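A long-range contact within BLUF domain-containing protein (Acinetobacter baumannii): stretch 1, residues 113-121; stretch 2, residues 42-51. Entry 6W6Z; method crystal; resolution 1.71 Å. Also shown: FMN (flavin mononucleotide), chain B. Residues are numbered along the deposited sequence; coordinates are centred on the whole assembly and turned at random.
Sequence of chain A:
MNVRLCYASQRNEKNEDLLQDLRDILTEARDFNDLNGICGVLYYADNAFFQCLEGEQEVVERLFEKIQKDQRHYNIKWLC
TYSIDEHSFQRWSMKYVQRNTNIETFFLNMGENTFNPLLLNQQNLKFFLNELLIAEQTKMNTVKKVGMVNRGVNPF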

# COMPACT_ATOMS: atom_id res chain seq x y z
N ASN A 113 16.45 -4.04 -11.94
CA ASN A 113 17.60 -3.66 -11.09
C ASN A 113 17.18 -2.56 -10.11
O ASN A 113 18.06 -2.08 -9.42
CB ASN A 113 18.79 -3.25 -11.94
CG ASN A 113 18.57 -1.96 -12.69
OD1 ASN A 113 17.43 -1.55 -12.90
ND2 ASN A 113 19.66 -1.30 -13.06
N THR A 114 15.89 -2.20 -10.04
CA THR A 114 15.33 -1.40 -8.92
C THR A 114 14.12 -2.14 -8.36
O THR A 114 13.66 -3.09 -8.95
CB THR A 114 15.00 0.04 -9.33
OG1 THR A 114 13.95 0.03 -10.30
CG2 THR A 114 16.22 0.75 -9.89
N PHE A 115 13.66 -1.73 -7.19
CA PHE A 115 12.57 -2.42 -6.45
C PHE A 115 11.33 -1.52 -6.44
O PHE A 115 10.47 -1.62 -5.54
CB PHE A 115 13.19 -2.75 -5.10
CG PHE A 115 14.52 -3.42 -5.29
CD1 PHE A 115 14.56 -4.72 -5.77
CD2 PHE A 115 15.71 -2.74 -5.08
CE1 PHE A 115 15.77 -5.36 -5.96
CE2 PHE A 115 16.91 -3.38 -5.30
CZ PHE A 115 16.93 -4.69 -5.75
N ASN A 116 11.25 -0.68 -7.44
CA ASN A 116 10.15 0.30 -7.63
C ASN A 116 8.96 -0.48 -8.16
O ASN A 116 9.01 -1.06 -9.24
CB ASN A 116 10.58 1.43 -8.56
CG ASN A 116 9.54 2.51 -8.76
OD1 ASN A 116 8.33 2.24 -8.79
ND2 ASN A 116 10.02 3.74 -8.90
N PRO A 117 7.84 -0.52 -7.41
CA PRO A 117 6.68 -1.29 -7.83
C PRO A 117 5.97 -0.74 -9.08
O PRO A 117 5.18 -1.45 -9.65
CB PRO A 117 5.73 -1.28 -6.62
CG PRO A 117 6.25 -0.21 -5.70
CD PRO A 117 7.67 0.13 -6.11
N LEU A 118 6.30 0.46 -9.55
CA LEU A 118 5.76 0.92 -10.85
C LEU A 118 6.21 -0.01 -11.99
O LEU A 118 5.57 0.06 -13.06
CB LEU A 118 6.19 2.37 -11.09
CG LEU A 118 5.45 3.41 -10.25
CD1 LEU A 118 6.17 4.75 -10.26
CD2 LEU A 118 4.03 3.57 -10.75
N LEU A 119 7.27 -0.80 -11.80
CA LEU A 119 7.79 -1.78 -12.79
C LEU A 119 6.91 -3.04 -12.82
O LEU A 119 7.16 -3.87 -13.71
CB LEU A 119 9.21 -2.21 -12.40
CG LEU A 119 10.27 -1.12 -12.32
CD1 LEU A 119 11.51 -1.65 -11.62
CD2 LEU A 119 10.61 -0.59 -13.69
N LEU A 120 6.00 -3.25 -11.88
CA LEU A 120 5.18 -4.50 -11.83
C LEU A 120 4.06 -4.45 -12.88
O LEU A 120 3.51 -3.35 -13.14
CB LEU A 120 4.57 -4.67 -10.44
CG LEU A 120 5.52 -4.96 -9.27
CD1 LEU A 120 4.73 -4.96 -7.98
CD2 LEU A 120 6.26 -6.28 -9.45
N ASN A 121 3.70 -5.61 -13.45
CA ASN A 121 2.48 -5.77 -14.28
C ASN A 121 1.48 -6.62 -13.49
O ASN A 121 1.81 -7.12 -12.41
CB ASN A 121 2.83 -6.30 -15.68
CG ASN A 121 3.37 -7.72 -15.69
OD1 ASN A 121 2.84 -8.60 -14.98
ND2 ASN A 121 4.42 -7.97 -16.48
N1 FMN B . -5.97 6.86 3.82
C2 FMN B . -6.78 5.91 4.30
O2 FMN B . -7.81 6.28 4.94
N3 FMN B . -6.60 4.60 3.99
C4 FMN B . -5.56 4.16 3.27
O4 FMN B . -5.38 2.97 3.03
C4A FMN B . -4.60 5.13 2.78
N5 FMN B . -3.54 4.80 2.08
C5A FMN B . -2.74 5.79 1.61
C6 FMN B . -1.63 5.42 0.88
C7 FMN B . -0.79 6.39 0.34
C7M FMN B . 0.41 5.91 -0.42
C8 FMN B . -0.97 7.81 0.66
C8M FMN B . 0.02 8.82 0.08
C9 FMN B . -2.09 8.18 1.38
C9A FMN B . -2.95 7.21 1.89
N10 FMN B . -4.04 7.54 2.68
C10 FMN B . -4.89 6.53 3.10
C1' FMN B . -4.38 8.95 3.08
C2' FMN B . -5.42 9.66 2.25
O2' FMN B . -4.83 10.03 0.99
C3' FMN B . -5.86 10.93 3.03
O3' FMN B . -4.74 11.65 3.54
C4' FMN B . -6.68 10.62 4.26
O4' FMN B . -7.81 9.78 3.90
C5' FMN B . -7.23 11.92 4.89
O5' FMN B . -8.13 12.65 4.02
P FMN B . -8.92 14.02 4.47
O1P FMN B . -7.99 15.12 3.99
O2P FMN B . -10.23 13.88 3.71
O3P FMN B . -9.06 14.00 5.98
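Stretch 2 (42-51) LYYADNAFFQ

Stretch 2 is a tight β-hairpin. Strand 42-45 turns at Asp46 and Asn47, both with positive phi, and returns as strand 48-51. The strands are antiparallel: Tyr43 and Phe50 exchange backbone hydrogen bonds, as do Ala45 and Ala48. Stretch 1 is a loop with a short 3-10 segment at 117-119. It lies against the side of the hairpin to which Tyr43, Ala45, Ala48 and Phe50 point their CB atoms. Asn116 is near the turn, with its CA 5.5 Å from the CA of Asp46. Pro117 is farther down the hairpin, with its CA 5.9 Å from the CA of Phe50.

Asn113 makes no contact with stretch 2. Thr114 touches the turn, its CB lying 3.7 Å from Asp46 OD2. Phe115 is held through its backbone. Its N donates to Asp46 OD2 at 3.0 Å, nearly straight at 170°. Its O accepts from Tyr43 OH at 3.1 Å. The turn and the first strand thus each hold one end of this residue, while the end of its ring leads away.

Asn116 OD1 lies 3.3 Å from Ala48 CB. The same OD1 accepts from Leu118 N at 2.8 Å, which ties the side chain to the 3-10 segment. Pro117 is buried and has the largest covered area in the contact. Its CG is 3.7 Å from Tyr43 CD2, near the plane of that ring. Its CD is 3.7 Å from Ala48 CB, and its CB is 3.5 Å from Phe50 CB. The proline therefore packs against both strands.

Leu118 and Leu119 make no close contact with stretch 2. Leu120 N donates a hydrogen bond to Pro117 O at 3.0 Å. The CA-to-CB bond of Leu120 points toward the hairpin, and Leu120 CD1 lies 4.3 Å from Phe50 CD2.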

# COMPACT_ATOMS: atom_id res chain seq x y z
N LEU A 42 0.49 -1.79 2.31
CA LEU A 42 1.25 -0.66 1.73
C LEU A 42 2.68 -1.12 1.71
O LEU A 42 3.18 -1.43 2.78
CB LEU A 42 1.08 0.62 2.55
CG LEU A 42 1.74 1.86 1.95
CD1 LEU A 42 1.11 2.21 0.60
CD2 LEU A 42 1.68 3.05 2.88
N TYR A 43 3.30 -1.12 0.53
CA TYR A 43 4.72 -1.44 0.35
C TYR A 43 5.37 -0.13 -0.04
O TYR A 43 4.83 0.59 -0.89
CB TYR A 43 4.91 -2.50 -0.74
CG TYR A 43 6.31 -2.65 -1.30
CD1 TYR A 43 7.28 -3.39 -0.64
CD2 TYR A 43 6.65 -2.09 -2.52
CE1 TYR A 43 8.54 -3.57 -1.18
CE2 TYR A 43 7.93 -2.20 -3.04
CZ TYR A 43 8.87 -2.97 -2.38
OH TYR A 43 10.14 -3.14 -2.90
N TYR A 44 6.52 0.16 0.53
CA TYR A 44 7.32 1.35 0.16
C TYR A 44 8.73 0.89 -0.13
O TYR A 44 9.32 0.22 0.74
CB TYR A 44 7.34 2.40 1.28
CG TYR A 44 8.23 3.55 0.92
CD1 TYR A 44 7.83 4.49 -0.02
CD2 TYR A 44 9.54 3.61 1.39
CE1 TYR A 44 8.68 5.50 -0.44
CE2 TYR A 44 10.39 4.64 1.01
CZ TYR A 44 9.98 5.56 0.06
OH TYR A 44 10.83 6.56 -0.35
N ALA A 45 9.29 1.31 -1.25
CA ALA A 45 10.73 1.12 -1.53
C ALA A 45 11.13 2.04 -2.68
O ALA A 45 10.26 2.39 -3.54
CB ALA A 45 10.99 -0.31 -1.90
N ASP A 46 12.39 2.45 -2.70
CA ASP A 46 12.96 3.14 -3.88
C ASP A 46 12.03 4.30 -4.32
O ASP A 46 11.75 4.45 -5.53
CB ASP A 46 13.19 2.09 -4.98
CG ASP A 46 14.41 1.23 -4.73
OD1 ASP A 46 14.92 1.29 -3.62
OD2 ASP A 46 14.87 0.52 -5.68
N ASN A 47 11.61 5.13 -3.37
CA ASN A 47 10.79 6.36 -3.60
C ASN A 47 9.48 6.03 -4.31
O ASN A 47 9.01 6.87 -5.10
CB ASN A 47 11.54 7.43 -4.41
CG ASN A 47 12.63 8.10 -3.59
OD1 ASN A 47 12.50 8.26 -2.37
ND2 ASN A 47 13.72 8.48 -4.24
N ALA A 48 8.86 4.89 -4.01
CA ALA A 48 7.59 4.51 -4.67
C ALA A 48 6.76 3.64 -3.74
O ALA A 48 7.33 3.04 -2.81
CB ALA A 48 7.87 3.82 -5.98
N PHE A 49 5.46 3.63 -3.98
CA PHE A 49 4.48 2.82 -3.21
C PHE A 49 3.81 1.78 -4.09
O PHE A 49 3.59 1.94 -5.28
CB PHE A 49 3.41 3.72 -2.62
CG PHE A 49 3.86 4.75 -1.64
CD1 PHE A 49 4.14 4.39 -0.31
CD2 PHE A 49 3.96 6.09 -2.01
CE1 PHE A 49 4.48 5.36 0.61
CE2 PHE A 49 4.35 7.05 -1.08
CZ PHE A 49 4.60 6.68 0.24
N PHE A 50 3.35 0.74 -3.43
CA PHE A 50 2.38 -0.21 -3.99
C PHE A 50 1.34 -0.36 -2.90
O PHE A 50 1.76 -0.47 -1.75
CB PHE A 50 3.01 -1.55 -4.37
CG PHE A 50 1.96 -2.60 -4.66
CD1 PHE A 50 1.31 -3.29 -3.64
CD2 PHE A 50 1.54 -2.81 -5.97
CE1 PHE A 50 0.31 -4.21 -3.93
CE2 PHE A 50 0.55 -3.75 -6.25
CZ PHE A 50 -0.09 -4.42 -5.24
N GLN A 51 0.06 -0.25 -3.24
CA GLN A 51 -0.96 -0.49 -2.21
C GLN A 51 -2.02 -1.43 -2.75
O GLN A 51 -2.43 -1.32 -3.93
CB GLN A 51 -1.56 0.82 -1.71
CG GLN A 51 -2.40 0.61 -0.47
CD GLN A 51 -2.93 1.89 0.11
OE1 GLN A 51 -3.28 2.83 -0.61
NE2 GLN A 51 -2.93 1.97 1.44